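Local structure of protoporphyrinogen oxidase (Exiguobacterium sibiricum, 3LOV) at residues A[128-131]-A[132-136]. The protein probably oxidises coproporphyrinogen III to coproporphyrin III with FAD as cofactor and oxygen as oxidant, a step in heme b biosynthesis. Sequence-based numbering, arbitrary orientation.
Sequences QEVA and DLLLH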
ATOM      1  N   GLN A 128      15.888 -28.205 -10.030  1.00 29.27           N
ATOM      2  CA  GLN A 128      15.433 -29.315 -10.835  1.00 27.26           C
ATOM      3  C   GLN A 128      13.966 -29.550 -10.550  1.00 27.23           C
ATOM      4  O   GLN A 128      13.205 -29.856 -11.435  1.00 28.02           O
ATOM      5  CB  GLN A 128      16.214 -30.571 -10.532  1.00 27.99           C
ATOM      6  CG  GLN A 128      15.834 -31.771 -11.410  1.00 34.44           C
ATOM      7  CD  GLN A 128      16.108 -31.499 -12.878  1.00 36.43           C
ATOM      8  OE1 GLN A 128      17.238 -31.224 -13.270  1.00 37.23           O
ATOM      9  NE2 GLN A 128      15.077 -31.555 -13.683  1.00 30.28           N
ATOM     10  N   GLU A 129      13.575 -29.422  -9.304  1.00 27.89           N
ATOM     11  CA  GLU A 129      12.171 -29.662  -8.934  1.00 29.46           C
ATOM     12  C   GLU A 129      11.193 -28.627  -9.525  1.00 25.48           C
ATOM     13  O   GLU A 129      10.059 -28.959  -9.850  1.00 26.55           O
ATOM     14  CB  GLU A 129      12.037 -29.676  -7.422  1.00 27.65           C
ATOM     15  CG  GLU A 129      10.639 -29.495  -6.944  1.00 31.73           C
ATOM     16  CD  GLU A 129      10.551 -29.456  -5.435  1.00 42.98           C
ATOM     17  OE1 GLU A 129      11.463 -28.901  -4.771  1.00 51.76           O
ATOM     18  OE2 GLU A 129       9.552 -29.968  -4.926  1.00 30.68           O
ATOM     19  N   VAL A 130      11.633 -27.383  -9.622  1.00 21.81           N
ATOM     20  CA  VAL A 130      10.820 -26.318 -10.236  1.00 23.20           C
ATOM     21  C   VAL A 130      10.652 -26.622 -11.704  1.00 20.26           C
ATOM     22  O   VAL A 130       9.536 -26.593 -12.204  1.00 18.23           O
ATOM     23  CB  VAL A 130      11.450 -24.911  -9.991  1.00 23.23           C
ATOM     24  CG1 VAL A 130      10.814 -23.862 -10.832  1.00 18.91           C
ATOM     25  CG2 VAL A 130      11.291 -24.589  -8.516  1.00 21.12           C
ATOM     26  N   ALA A 131      11.726 -27.051 -12.360  1.00 21.50           N
ATOM     27  CA  ALA A 131      11.665 -27.354 -13.790  1.00 23.93           C
ATOM     28  C   ALA A 131      10.693 -28.492 -14.074  1.00 24.31           C
ATOM     29  O   ALA A 131       9.836 -28.377 -14.963  1.00 22.76           O
ATOM     30  CB  ALA A 131      13.058 -27.641 -14.374  1.00 22.61           C
ATOM     31  N   ASP A 132      10.776 -29.554 -13.277  1.00 24.53           N
ATOM     32  CA  ASP A 132       9.947 -30.720 -13.471  1.00 22.99           C
ATOM     33  C   ASP A 132       8.487 -30.389 -13.246  1.00 25.00           C
ATOM     34  O   ASP A 132       7.597 -30.922 -13.937  1.00 24.94           O
ATOM     35  CB  ASP A 132      10.329 -31.840 -12.484  1.00 27.32           C
ATOM     36  CG  ASP A 132      11.703 -32.443 -12.764  1.00 35.67           C
ATOM     37  OD1 ASP A 132      12.304 -32.151 -13.817  1.00 27.12           O
ATOM     38  OD2 ASP A 132      12.187 -33.200 -11.910  1.00 34.91           O
ATOM     39  N   LEU A 133       8.217 -29.564 -12.237  1.00 24.54           N
ATOM     40  CA  LEU A 133       6.834 -29.128 -11.962  1.00 24.80           C
ATOM     41  C   LEU A 133       6.293 -28.272 -13.139  1.00 22.63           C
ATOM     42  O   LEU A 133       5.180 -28.490 -13.576  1.00 22.72           O
ATOM     43  CB  LEU A 133       6.729 -28.380 -10.614  1.00 22.75           C
ATOM     44  CG  LEU A 133       6.881 -29.172  -9.288  1.00 28.71           C
ATOM     45  CD1 LEU A 133       7.050 -28.238  -8.084  1.00 24.28           C
ATOM     46  CD2 LEU A 133       5.694 -30.059  -9.044  1.00 21.53           C
ATOM     47  N   LEU A 134       7.116 -27.353 -13.673  1.00 20.47           N
ATOM     48  CA  LEU A 134       6.675 -26.452 -14.741  1.00 22.22           C
ATOM     49  C   LEU A 134       6.451 -27.165 -16.087  1.00 22.93           C
ATOM     50  O   LEU A 134       5.398 -26.950 -16.723  1.00 20.68           O
ATOM     51  CB  LEU A 134       7.612 -25.252 -14.894  1.00 19.98           C
ATOM     52  CG  LEU A 134       7.609 -24.220 -13.740  1.00 24.28           C
ATOM     53  CD1 LEU A 134       8.731 -23.261 -13.954  1.00 24.21           C
ATOM     54  CD2 LEU A 134       6.265 -23.452 -13.636  1.00 18.78           C
ATOM     55  N   LEU A 135       7.405 -28.027 -16.484  1.00 21.10           N
ATOM     56  CA  LEU A 135       7.326 -28.751 -17.760  1.00 22.67           C
ATOM     57  C   LEU A 135       6.453 -29.970 -17.747  1.00 21.81           C
ATOM     58  O   LEU A 135       6.007 -30.396 -18.825  1.00 20.49           O
ATOM     59  CB  LEU A 135       8.705 -29.187 -18.248  1.00 24.30           C
ATOM     60  CG  LEU A 135       9.623 -28.035 -18.630  1.00 27.55           C
ATOM     61  CD1 LEU A 135      11.021 -28.591 -18.881  1.00 28.80           C
ATOM     62  CD2 LEU A 135       9.067 -27.277 -19.838  1.00 19.29           C
ATOM     63  N   HIS A 136       6.217 -30.533 -16.553  1.00 20.18           N
ATOM     64  CA  HIS A 136       5.453 -31.770 -16.405  1.00 22.09           C
ATOM     65  C   HIS A 136       4.375 -31.665 -15.325  1.00 26.35           C
ATOM     66  O   HIS A 136       4.312 -32.505 -14.376  1.00 26.88           O
ATOM     67  CB  HIS A 136       6.397 -32.957 -16.108  1.00 22.08           C
ATOM     68  CG  HIS A 136       7.517 -33.084 -17.085  1.00 23.59           C
ATOM     69  ND1 HIS A 136       7.384 -33.744 -18.287  1.00 27.37           N
ATOM     70  CD2 HIS A 136       8.778 -32.603 -17.059  1.00 26.11           C
ATOM     71  CE1 HIS A 136       8.526 -33.693 -18.940  1.00 29.11           C
ATOM     72  NE2 HIS A 136       9.389 -33.001 -18.220  1.00 25.79           N
TER
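Gln128 reaches one turn along the helix to the carboxylate of Asp132. From CB the chain leaves with CG anti to the backbone N (chi1 -177°), and there CG lies 3.9 Å from Asp132 OD2. A bend at chi2 then turns the amide toward the carboxylate, the two planes inclined to each other: CD lies 4.0 Å from Asp132 OD1 and NE2 donates to that same OD1 at 2.8 Å, while OE1 accepts a hydrogen bond from Arg117, so both ends of the amide are held. The acceptor lies in the amide plane, yet NE2 meets OD1 from above the carboxylate plane, 37° out of it, and the N-H...O angle of 144° marks a bent bond. With Asp132 replaced by an alanine, Gln128 NE2 would probably lose this acceptor, leaving the amide less firmly gripped. On another face Val130 CG1 packs alongside Leu134 CD1 at 3.8 Å; Pro110 touches both side chains, and Phe202 of helix 201-207 adjoins Leu134. Backbone bonds Leu135 N to Ala131 O and His136 N to Asp132 O carry the helix to its end. Such i to i+4 pairing, polar on one face and apolar on another, is characteristic of an amphipathic alpha-helix, here the C-terminal part of helix 124-135, remote from the FAD site.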